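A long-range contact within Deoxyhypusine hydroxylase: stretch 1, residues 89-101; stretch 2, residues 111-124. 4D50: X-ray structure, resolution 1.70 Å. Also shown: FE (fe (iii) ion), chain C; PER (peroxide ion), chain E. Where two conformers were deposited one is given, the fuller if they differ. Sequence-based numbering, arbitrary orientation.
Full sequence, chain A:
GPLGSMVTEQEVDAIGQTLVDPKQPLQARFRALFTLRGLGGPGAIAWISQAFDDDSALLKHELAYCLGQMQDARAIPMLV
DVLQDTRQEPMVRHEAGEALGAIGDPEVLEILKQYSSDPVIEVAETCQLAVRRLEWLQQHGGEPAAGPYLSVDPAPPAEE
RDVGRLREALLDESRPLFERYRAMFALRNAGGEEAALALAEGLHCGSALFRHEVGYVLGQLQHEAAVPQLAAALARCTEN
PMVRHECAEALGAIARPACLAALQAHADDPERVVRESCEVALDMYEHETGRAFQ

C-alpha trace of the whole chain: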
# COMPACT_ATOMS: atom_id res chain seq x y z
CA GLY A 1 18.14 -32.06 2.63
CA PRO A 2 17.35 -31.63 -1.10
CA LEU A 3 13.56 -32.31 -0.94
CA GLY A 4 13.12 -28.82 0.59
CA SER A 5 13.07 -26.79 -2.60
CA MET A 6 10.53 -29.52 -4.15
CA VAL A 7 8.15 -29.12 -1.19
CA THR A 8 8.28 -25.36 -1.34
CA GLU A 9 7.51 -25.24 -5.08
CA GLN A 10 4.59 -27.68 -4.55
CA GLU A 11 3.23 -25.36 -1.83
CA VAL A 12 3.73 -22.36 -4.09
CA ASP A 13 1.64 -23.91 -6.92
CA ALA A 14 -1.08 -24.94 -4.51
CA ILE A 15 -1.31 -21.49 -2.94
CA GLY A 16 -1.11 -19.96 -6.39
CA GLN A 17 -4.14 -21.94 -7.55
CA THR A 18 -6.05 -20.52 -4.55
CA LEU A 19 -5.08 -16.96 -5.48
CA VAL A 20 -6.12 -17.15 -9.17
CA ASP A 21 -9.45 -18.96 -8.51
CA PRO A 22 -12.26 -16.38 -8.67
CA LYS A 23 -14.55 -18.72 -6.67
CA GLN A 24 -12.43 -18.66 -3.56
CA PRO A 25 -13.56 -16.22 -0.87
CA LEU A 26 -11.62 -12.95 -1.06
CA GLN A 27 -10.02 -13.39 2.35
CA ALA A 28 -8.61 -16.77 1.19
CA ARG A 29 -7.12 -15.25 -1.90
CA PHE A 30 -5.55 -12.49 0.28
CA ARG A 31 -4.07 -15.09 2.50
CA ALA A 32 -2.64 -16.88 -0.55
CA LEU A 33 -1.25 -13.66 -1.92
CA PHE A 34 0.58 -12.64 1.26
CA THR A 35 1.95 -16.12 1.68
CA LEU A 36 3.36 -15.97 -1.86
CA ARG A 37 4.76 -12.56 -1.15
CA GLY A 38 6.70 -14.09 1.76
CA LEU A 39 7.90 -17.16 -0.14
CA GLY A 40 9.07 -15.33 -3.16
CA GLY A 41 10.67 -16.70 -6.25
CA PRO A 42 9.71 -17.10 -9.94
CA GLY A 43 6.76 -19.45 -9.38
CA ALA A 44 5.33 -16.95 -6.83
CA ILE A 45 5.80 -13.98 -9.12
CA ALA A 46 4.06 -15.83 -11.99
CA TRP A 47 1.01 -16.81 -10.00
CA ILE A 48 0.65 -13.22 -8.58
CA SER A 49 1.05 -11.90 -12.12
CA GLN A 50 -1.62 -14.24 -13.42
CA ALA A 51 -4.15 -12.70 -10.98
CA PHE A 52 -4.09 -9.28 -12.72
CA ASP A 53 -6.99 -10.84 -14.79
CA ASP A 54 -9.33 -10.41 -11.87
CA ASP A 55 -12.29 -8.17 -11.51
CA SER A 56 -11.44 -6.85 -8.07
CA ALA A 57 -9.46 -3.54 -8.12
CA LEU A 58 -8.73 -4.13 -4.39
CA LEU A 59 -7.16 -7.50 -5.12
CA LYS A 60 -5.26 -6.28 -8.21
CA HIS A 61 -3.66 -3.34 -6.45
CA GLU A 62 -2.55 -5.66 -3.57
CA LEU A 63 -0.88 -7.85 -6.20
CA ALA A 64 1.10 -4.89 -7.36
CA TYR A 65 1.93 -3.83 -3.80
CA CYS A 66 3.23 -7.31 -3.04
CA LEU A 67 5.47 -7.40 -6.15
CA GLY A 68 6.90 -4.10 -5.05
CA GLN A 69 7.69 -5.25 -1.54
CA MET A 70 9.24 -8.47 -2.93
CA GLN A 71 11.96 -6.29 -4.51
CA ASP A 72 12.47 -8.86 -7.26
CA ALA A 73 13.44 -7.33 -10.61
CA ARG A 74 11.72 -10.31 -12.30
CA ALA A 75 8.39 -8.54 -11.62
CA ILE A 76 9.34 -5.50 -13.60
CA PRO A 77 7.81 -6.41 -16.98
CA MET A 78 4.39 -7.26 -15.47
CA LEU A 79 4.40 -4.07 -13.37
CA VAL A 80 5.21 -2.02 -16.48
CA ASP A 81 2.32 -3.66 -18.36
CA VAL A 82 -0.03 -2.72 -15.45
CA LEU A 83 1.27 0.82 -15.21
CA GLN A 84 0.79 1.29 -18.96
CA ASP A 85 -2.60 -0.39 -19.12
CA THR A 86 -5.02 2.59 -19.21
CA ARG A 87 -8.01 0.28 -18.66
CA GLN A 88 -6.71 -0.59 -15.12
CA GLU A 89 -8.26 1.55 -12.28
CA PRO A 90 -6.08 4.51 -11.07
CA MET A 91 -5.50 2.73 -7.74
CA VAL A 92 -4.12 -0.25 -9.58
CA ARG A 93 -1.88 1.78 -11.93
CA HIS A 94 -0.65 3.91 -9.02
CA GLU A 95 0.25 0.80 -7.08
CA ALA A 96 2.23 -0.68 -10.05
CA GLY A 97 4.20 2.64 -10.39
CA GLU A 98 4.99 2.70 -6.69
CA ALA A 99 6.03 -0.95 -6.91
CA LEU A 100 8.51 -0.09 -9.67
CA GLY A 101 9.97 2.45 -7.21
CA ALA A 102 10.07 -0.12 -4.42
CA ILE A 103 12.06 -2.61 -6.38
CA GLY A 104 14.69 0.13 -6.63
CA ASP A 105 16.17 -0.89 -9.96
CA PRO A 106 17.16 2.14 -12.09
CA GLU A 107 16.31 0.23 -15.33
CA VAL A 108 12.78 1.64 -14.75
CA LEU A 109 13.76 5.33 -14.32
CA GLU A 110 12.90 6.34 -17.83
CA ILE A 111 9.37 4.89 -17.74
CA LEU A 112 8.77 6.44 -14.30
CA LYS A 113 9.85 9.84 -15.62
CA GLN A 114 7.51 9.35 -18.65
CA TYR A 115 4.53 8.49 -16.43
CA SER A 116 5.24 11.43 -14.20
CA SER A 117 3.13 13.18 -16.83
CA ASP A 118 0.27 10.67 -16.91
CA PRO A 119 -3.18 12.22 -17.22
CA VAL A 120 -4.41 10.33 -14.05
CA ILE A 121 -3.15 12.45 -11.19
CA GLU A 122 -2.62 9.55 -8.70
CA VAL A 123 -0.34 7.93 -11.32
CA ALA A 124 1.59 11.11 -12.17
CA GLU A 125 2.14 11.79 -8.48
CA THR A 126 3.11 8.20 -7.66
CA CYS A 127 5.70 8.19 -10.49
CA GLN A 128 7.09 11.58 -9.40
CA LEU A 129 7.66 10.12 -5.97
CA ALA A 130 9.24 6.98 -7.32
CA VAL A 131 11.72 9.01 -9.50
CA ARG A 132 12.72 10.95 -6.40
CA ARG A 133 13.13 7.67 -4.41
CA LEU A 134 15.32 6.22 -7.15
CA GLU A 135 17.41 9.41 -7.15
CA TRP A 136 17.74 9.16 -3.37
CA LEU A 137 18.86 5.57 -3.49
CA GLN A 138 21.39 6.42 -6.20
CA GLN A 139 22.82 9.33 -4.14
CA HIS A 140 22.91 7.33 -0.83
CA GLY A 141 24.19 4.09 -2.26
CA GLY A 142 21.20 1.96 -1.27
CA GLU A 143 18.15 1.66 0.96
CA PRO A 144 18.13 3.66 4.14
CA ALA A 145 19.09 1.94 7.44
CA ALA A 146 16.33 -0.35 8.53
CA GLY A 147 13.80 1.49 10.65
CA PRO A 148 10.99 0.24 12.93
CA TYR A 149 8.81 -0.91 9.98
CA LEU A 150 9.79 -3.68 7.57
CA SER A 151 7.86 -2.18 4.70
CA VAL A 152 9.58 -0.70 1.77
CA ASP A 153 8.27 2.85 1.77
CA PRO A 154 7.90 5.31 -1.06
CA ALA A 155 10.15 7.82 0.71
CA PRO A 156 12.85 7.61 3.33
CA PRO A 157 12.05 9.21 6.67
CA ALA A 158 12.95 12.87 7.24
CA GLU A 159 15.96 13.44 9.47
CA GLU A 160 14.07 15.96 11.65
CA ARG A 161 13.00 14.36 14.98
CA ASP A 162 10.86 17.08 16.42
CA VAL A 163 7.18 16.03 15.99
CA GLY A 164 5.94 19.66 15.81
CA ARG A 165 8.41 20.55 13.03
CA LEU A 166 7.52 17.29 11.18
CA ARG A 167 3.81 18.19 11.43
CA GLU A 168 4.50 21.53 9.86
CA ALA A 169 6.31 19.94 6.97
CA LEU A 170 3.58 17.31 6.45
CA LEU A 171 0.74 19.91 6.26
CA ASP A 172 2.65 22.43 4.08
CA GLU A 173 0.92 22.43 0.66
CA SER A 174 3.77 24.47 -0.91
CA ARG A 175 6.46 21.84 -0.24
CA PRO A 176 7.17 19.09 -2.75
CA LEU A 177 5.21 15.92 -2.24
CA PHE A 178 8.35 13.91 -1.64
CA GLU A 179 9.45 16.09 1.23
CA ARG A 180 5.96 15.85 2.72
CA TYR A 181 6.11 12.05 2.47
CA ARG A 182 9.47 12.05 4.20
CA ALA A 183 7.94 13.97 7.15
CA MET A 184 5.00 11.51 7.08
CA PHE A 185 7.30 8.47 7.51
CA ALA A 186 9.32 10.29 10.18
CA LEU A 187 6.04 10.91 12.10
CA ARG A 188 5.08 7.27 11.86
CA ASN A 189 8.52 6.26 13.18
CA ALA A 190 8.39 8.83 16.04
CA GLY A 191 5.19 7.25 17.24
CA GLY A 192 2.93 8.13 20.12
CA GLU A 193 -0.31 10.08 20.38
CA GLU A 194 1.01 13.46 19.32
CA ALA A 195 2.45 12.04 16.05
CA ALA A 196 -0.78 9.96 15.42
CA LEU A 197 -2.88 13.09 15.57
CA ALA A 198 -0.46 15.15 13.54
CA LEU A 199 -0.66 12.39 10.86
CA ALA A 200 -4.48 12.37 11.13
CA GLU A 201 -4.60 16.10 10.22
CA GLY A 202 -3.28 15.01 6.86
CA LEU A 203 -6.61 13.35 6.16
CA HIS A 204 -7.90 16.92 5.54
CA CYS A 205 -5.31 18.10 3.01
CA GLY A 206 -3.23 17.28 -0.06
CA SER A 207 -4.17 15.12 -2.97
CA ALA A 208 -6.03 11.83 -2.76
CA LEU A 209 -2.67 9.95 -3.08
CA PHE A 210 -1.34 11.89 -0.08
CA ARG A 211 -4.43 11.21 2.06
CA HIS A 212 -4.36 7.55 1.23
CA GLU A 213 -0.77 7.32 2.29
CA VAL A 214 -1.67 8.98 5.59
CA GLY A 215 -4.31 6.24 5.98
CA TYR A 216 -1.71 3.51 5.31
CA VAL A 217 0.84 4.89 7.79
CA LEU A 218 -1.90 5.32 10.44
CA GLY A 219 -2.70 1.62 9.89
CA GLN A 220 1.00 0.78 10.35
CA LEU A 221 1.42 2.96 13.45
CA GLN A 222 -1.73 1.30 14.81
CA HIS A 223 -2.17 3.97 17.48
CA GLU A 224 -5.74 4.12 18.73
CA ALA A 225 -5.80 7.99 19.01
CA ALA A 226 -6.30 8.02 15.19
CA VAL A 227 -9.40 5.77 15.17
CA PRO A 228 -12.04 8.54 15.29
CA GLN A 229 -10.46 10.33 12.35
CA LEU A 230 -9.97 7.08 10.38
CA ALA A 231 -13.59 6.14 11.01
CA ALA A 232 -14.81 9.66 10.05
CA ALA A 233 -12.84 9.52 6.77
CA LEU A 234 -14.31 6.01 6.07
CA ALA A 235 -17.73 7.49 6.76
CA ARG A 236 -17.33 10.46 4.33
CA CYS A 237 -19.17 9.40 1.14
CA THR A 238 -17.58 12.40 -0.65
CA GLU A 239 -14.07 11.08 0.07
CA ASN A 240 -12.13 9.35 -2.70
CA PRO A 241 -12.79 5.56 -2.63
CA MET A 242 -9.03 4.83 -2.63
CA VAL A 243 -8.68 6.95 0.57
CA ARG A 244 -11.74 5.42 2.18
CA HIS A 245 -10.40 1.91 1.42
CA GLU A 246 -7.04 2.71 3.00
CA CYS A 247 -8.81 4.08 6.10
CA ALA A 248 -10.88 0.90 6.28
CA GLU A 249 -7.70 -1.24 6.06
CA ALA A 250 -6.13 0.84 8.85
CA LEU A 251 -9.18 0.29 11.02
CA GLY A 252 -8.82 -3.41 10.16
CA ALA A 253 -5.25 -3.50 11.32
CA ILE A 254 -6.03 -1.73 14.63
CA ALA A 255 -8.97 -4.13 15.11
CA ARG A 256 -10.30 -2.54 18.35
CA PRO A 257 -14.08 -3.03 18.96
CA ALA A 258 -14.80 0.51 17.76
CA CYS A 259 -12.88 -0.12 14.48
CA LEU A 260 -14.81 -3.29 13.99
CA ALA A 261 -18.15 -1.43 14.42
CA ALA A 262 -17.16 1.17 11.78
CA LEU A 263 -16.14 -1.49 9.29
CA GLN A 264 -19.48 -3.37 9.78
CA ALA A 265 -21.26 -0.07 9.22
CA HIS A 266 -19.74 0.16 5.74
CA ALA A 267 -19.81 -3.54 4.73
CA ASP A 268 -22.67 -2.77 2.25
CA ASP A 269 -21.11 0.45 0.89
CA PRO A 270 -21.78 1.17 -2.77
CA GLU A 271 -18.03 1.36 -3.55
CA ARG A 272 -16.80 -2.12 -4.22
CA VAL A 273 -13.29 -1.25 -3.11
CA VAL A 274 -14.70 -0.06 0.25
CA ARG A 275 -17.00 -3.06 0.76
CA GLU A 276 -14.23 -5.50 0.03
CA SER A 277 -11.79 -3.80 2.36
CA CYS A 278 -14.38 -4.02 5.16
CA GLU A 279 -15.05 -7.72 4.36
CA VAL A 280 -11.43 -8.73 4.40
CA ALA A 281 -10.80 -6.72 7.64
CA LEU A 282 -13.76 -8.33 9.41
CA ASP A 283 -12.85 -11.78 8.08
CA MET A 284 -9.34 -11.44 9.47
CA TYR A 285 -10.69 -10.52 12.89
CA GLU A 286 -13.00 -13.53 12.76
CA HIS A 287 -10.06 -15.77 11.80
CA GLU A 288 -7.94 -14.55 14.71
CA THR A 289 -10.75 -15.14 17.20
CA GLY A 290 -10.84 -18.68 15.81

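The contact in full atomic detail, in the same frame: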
# COMPACT_ATOMS: atom_id res chain seq x y z
N GLU A 89 -7.84 0.42 -13.15
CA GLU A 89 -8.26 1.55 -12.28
C GLU A 89 -7.03 2.35 -11.88
O GLU A 89 -5.99 1.74 -11.75
CB GLU A 89 -8.94 1.05 -11.01
CG GLU A 89 -10.22 0.19 -11.22
CD GLU A 89 -10.02 -1.22 -11.84
OE1 GLU A 89 -8.88 -1.81 -12.01
OE2 GLU A 89 -11.08 -1.81 -12.18
N PRO A 90 -7.17 3.66 -11.60
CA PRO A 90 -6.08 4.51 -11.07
C PRO A 90 -5.29 3.90 -9.87
O PRO A 90 -4.06 3.99 -9.78
CB PRO A 90 -6.83 5.77 -10.61
CG PRO A 90 -8.03 5.85 -11.48
CD PRO A 90 -8.43 4.43 -11.77
N MET A 91 -6.04 3.35 -8.94
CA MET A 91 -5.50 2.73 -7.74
C MET A 91 -4.55 1.58 -8.10
O MET A 91 -3.52 1.35 -7.43
CB MET A 91 -6.70 2.25 -6.92
CG MET A 91 -6.54 1.20 -5.88
SD MET A 91 -8.21 0.99 -5.21
CE MET A 91 -7.80 -0.11 -3.87
N VAL A 92 -4.89 0.86 -9.17
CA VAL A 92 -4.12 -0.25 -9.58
C VAL A 92 -2.83 0.27 -10.29
O VAL A 92 -1.72 -0.22 -10.05
CB VAL A 92 -4.93 -1.20 -10.48
CG1 VAL A 92 -4.04 -2.23 -11.04
CG2 VAL A 92 -6.02 -1.90 -9.63
N ARG A 93 -3.00 1.26 -11.17
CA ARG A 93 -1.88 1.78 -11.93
C ARG A 93 -0.94 2.49 -10.99
O ARG A 93 0.29 2.36 -11.14
CB ARG A 93 -2.36 2.72 -13.10
CG ARG A 93 -3.24 1.98 -14.15
CD ARG A 93 -3.73 2.94 -15.25
NE ARG A 93 -2.55 3.52 -15.88
CZ ARG A 93 -2.33 4.78 -16.24
NH1 ARG A 93 -3.27 5.71 -16.15
NH2 ARG A 93 -1.13 5.10 -16.71
N HIS A 94 -1.48 3.23 -10.03
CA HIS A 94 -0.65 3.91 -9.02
C HIS A 94 0.19 2.87 -8.31
O HIS A 94 1.46 3.02 -8.19
CB HIS A 94 -1.47 4.75 -8.01
CG HIS A 94 -1.15 4.43 -6.60
ND1 HIS A 94 0.01 4.83 -5.97
CD2 HIS A 94 -1.86 3.73 -5.69
CE1 HIS A 94 0.02 4.34 -4.75
NE2 HIS A 94 -1.12 3.68 -4.55
N GLU A 95 -0.45 1.80 -7.88
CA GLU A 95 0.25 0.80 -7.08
C GLU A 95 1.40 0.15 -7.88
O GLU A 95 2.45 -0.18 -7.33
CB GLU A 95 -0.69 -0.29 -6.49
CG GLU A 95 -0.23 -0.84 -5.19
CD GLU A 95 -0.22 0.17 -4.06
OE1 GLU A 95 -1.25 0.90 -3.81
OE2 GLU A 95 0.87 0.36 -3.43
N ALA A 96 1.17 -0.06 -9.15
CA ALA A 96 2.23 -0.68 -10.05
C ALA A 96 3.39 0.37 -10.17
O ALA A 96 4.56 -0.07 -10.13
CB ALA A 96 1.68 -1.03 -11.45
N GLY A 97 3.12 1.67 -10.35
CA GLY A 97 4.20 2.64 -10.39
C GLY A 97 5.00 2.71 -9.11
O GLY A 97 6.23 2.73 -9.12
N GLU A 98 4.30 2.79 -8.00
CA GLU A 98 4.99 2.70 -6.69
C GLU A 98 5.86 1.44 -6.54
O GLU A 98 6.95 1.50 -6.02
CB GLU A 98 4.00 2.77 -5.49
CG GLU A 98 4.71 2.75 -4.15
CD GLU A 98 3.81 2.93 -2.95
OE1 GLU A 98 2.85 3.72 -3.04
OE2 GLU A 98 4.16 2.34 -1.90
N ALA A 99 5.35 0.28 -7.01
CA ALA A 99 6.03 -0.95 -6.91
C ALA A 99 7.32 -0.91 -7.69
O ALA A 99 8.27 -1.48 -7.26
CB ALA A 99 5.14 -2.11 -7.33
N LEU A 100 7.31 -0.29 -8.89
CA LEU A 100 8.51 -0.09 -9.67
C LEU A 100 9.56 0.69 -8.87
O LEU A 100 10.70 0.26 -8.85
CB LEU A 100 8.18 0.54 -11.06
CG LEU A 100 7.45 -0.42 -12.02
CD1 LEU A 100 6.88 0.34 -13.21
CD2 LEU A 100 8.37 -1.60 -12.49
N GLY A 101 9.11 1.71 -8.13
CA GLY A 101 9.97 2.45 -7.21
C GLY A 101 10.52 1.61 -6.07
O GLY A 101 11.70 1.80 -5.68
N ILE A 111 10.83 5.07 -17.76
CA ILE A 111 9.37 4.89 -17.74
C ILE A 111 8.72 5.67 -16.60
O ILE A 111 7.65 6.24 -16.77
CB ILE A 111 8.95 3.41 -17.75
CG1 ILE A 111 7.43 3.33 -17.90
CG2 ILE A 111 9.29 2.65 -16.48
CD1 ILE A 111 6.99 2.17 -18.78
N LEU A 112 9.32 5.63 -15.40
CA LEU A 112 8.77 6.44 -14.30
C LEU A 112 8.79 7.93 -14.58
O LEU A 112 7.88 8.63 -14.27
CB LEU A 112 9.43 6.12 -12.97
CG LEU A 112 9.22 4.68 -12.52
CD1 LEU A 112 10.06 4.39 -11.33
CD2 LEU A 112 7.79 4.31 -12.22
N LYS A 113 9.86 8.44 -15.19
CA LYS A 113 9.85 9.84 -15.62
C LYS A 113 8.73 10.13 -16.66
O LYS A 113 8.10 11.20 -16.61
CB LYS A 113 11.22 10.22 -16.23
CG LYS A 113 12.27 10.36 -15.15
CD LYS A 113 13.66 10.47 -15.79
CE LYS A 113 14.57 11.25 -14.85
NZ LYS A 113 16.03 11.07 -15.05
N GLN A 114 8.54 9.22 -17.61
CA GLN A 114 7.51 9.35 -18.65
C GLN A 114 6.11 9.49 -17.97
O GLN A 114 5.36 10.38 -18.25
CB GLN A 114 7.54 8.10 -19.54
CG GLN A 114 6.49 7.96 -20.64
CD GLN A 114 6.61 6.66 -21.45
OE1 GLN A 114 7.25 5.69 -21.03
NE2 GLN A 114 5.98 6.64 -22.63
N TYR A 115 5.85 8.60 -17.02
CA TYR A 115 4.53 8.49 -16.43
C TYR A 115 4.34 9.50 -15.33
O TYR A 115 3.25 9.59 -14.78
CB TYR A 115 4.16 7.06 -16.04
CG TYR A 115 3.70 6.26 -17.21
CD1 TYR A 115 4.62 5.66 -18.05
CD2 TYR A 115 2.37 6.06 -17.47
CE1 TYR A 115 4.21 4.96 -19.17
CE2 TYR A 115 1.95 5.35 -18.57
CZ TYR A 115 2.87 4.82 -19.41
OH TYR A 115 2.43 4.14 -20.55
N SER A 116 5.37 10.30 -15.07
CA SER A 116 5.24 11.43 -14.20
C SER A 116 4.32 12.47 -14.80
O SER A 116 3.89 13.36 -14.05
CB SER A 116 6.62 12.07 -13.90
OG SER A 116 7.41 11.17 -13.09
N SER A 117 4.05 12.35 -16.11
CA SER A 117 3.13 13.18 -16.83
C SER A 117 1.82 12.50 -17.23
O SER A 117 1.08 12.99 -18.09
CB SER A 117 3.79 13.76 -18.06
OG SER A 117 4.73 14.75 -17.62
N ASP A 118 1.51 11.40 -16.58
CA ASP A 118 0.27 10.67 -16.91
C ASP A 118 -0.92 11.52 -16.64
O ASP A 118 -0.90 12.31 -15.68
CB ASP A 118 0.14 9.42 -16.04
CG ASP A 118 -0.87 8.45 -16.57
OD1 ASP A 118 -0.53 7.67 -17.48
OD2 ASP A 118 -2.02 8.47 -16.09
N PRO A 119 -1.96 11.42 -17.47
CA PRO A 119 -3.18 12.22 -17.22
C PRO A 119 -3.92 11.97 -15.89
O PRO A 119 -4.62 12.88 -15.42
CB PRO A 119 -4.09 11.88 -18.40
CG PRO A 119 -3.40 10.86 -19.25
CD PRO A 119 -2.00 10.69 -18.76
N VAL A 120 -3.75 10.79 -15.28
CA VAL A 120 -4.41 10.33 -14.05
C VAL A 120 -3.47 10.79 -12.94
O VAL A 120 -2.31 10.35 -12.84
CB VAL A 120 -4.57 8.81 -14.01
CG1 VAL A 120 -5.06 8.34 -12.66
CG2 VAL A 120 -5.54 8.35 -15.13
N ILE A 121 -3.97 11.69 -12.15
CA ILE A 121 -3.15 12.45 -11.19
C ILE A 121 -2.48 11.54 -10.13
O ILE A 121 -1.28 11.74 -9.83
CB ILE A 121 -3.97 13.53 -10.53
CG1 ILE A 121 -3.10 14.42 -9.68
CG2 ILE A 121 -5.13 12.95 -9.66
CD1 ILE A 121 -2.04 15.17 -10.45
N GLU A 122 -3.21 10.56 -9.63
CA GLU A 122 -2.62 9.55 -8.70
C GLU A 122 -1.37 8.90 -9.33
O GLU A 122 -0.34 8.58 -8.67
CB GLU A 122 -3.59 8.41 -8.43
CG GLU A 122 -4.79 8.79 -7.60
CD GLU A 122 -5.92 9.44 -8.37
OE1 GLU A 122 -5.89 9.55 -9.62
OE2 GLU A 122 -6.90 9.78 -7.67
N VAL A 123 -1.47 8.65 -10.62
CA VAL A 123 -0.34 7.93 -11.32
C VAL A 123 0.87 8.86 -11.51
O VAL A 123 1.94 8.49 -11.28
CB VAL A 123 -0.80 7.38 -12.70
CG1 VAL A 123 0.35 6.76 -13.50
CG2 VAL A 123 -1.92 6.36 -12.51
N ALA A 124 0.63 10.03 -12.08
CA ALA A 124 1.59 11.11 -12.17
C ALA A 124 2.31 11.37 -10.87
O ALA A 124 3.53 11.32 -10.83
CB ALA A 124 0.94 12.37 -12.62
FE FE C . -1.84 2.57 -2.75
O1 PER E . -3.99 2.22 -3.21
O2 PER E . -5.27 2.21 -2.34
O HOH W 1 0.15 2.72 -1.87
O HOH W 2 -2.25 1.20 -1.16

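A buried charge is better tolerated when its hydrogen-bonding groups find partners, and the contact between residues 89-101 and 111-124 of deoxyhypusine hydroxylase illustrates this. The first stretch is a helix running from Pro-90 past Gly-101, with Glu-89 at its N-cap position. The second begins within a helix that crosses the first at 143° between N-to-C directions, their axes no nearer than 11.0 Å. It then passes through a type I turn from Tyr-115 to Asp-118 and enters a new helix after Val-120. The backbones come closest near the start of that helix, where the CA atoms of His-94 and Val-123 lie 4.6 Å apart.

Arg-93 covers the most surface. Its guanidinium meets the carboxylate of Asp-118 in a two-pronged salt bridge: Arg-93 NH2 donates to Asp-118 OD1 at 2.7 Å, with a nearly linear N-H...O angle of 177°, and Arg-93 NH1 donates to Asp-118 OD2 at 3.0 Å. Each charge is delocalised over its own group, so both N-H...O bonds join partly charged atoms and reinforce the attraction. Asp-118 is itself held in place, since its OD2 also accepts a hydrogen bond from Val-120 N at 3.0 Å, so one carboxylate ties the loop to its own backbone as well as to the facing helix. Within the second stretch, the guanidinium's other neighbours are carbon atoms; NE and NH2 also hydrogen-bond elsewhere in the structure. Val-123 CG1 lies over one face, while Val-120 CG2 and Tyr-115 CE2 sit at the edge, the latter 3.6 Å from Arg-93 NH2. Nearer the backbone, Val-123 CG2 packs 3.7 Å from Arg-93 CB, so a single valine lines both the aliphatic root and the charged end.

Leu-112, the second largest contributor, contributes apolar packing and makes no hydrogen bond across the stretches. Gly-97 and Gly-101 present no side chains to it, and its CD2 approaches the backbone directly, 3.8 Å from Gly-97 O. The same methyl lies 4.0 Å from Leu-100 CB, an apolar contact. At the opposite end of the contact, in the first turn of the helix, Pro-90 CB rests 3.7 Å from Val-120 CG1, a more exposed apolar pairing.

Between these ends, His-94 shows how packing and catalysis can share a residue. Its CB lies 4.0 Å from Glu-122 O, but its ring leads away from the second stretch to the iron, FE, which His-94 NE2 binds at 2.2 Å; Glu-95 OE1 binds the same FE at 2.1 Å. The helix thus packs against the second stretch while His-94 and Glu-95 reach away from it to the iron.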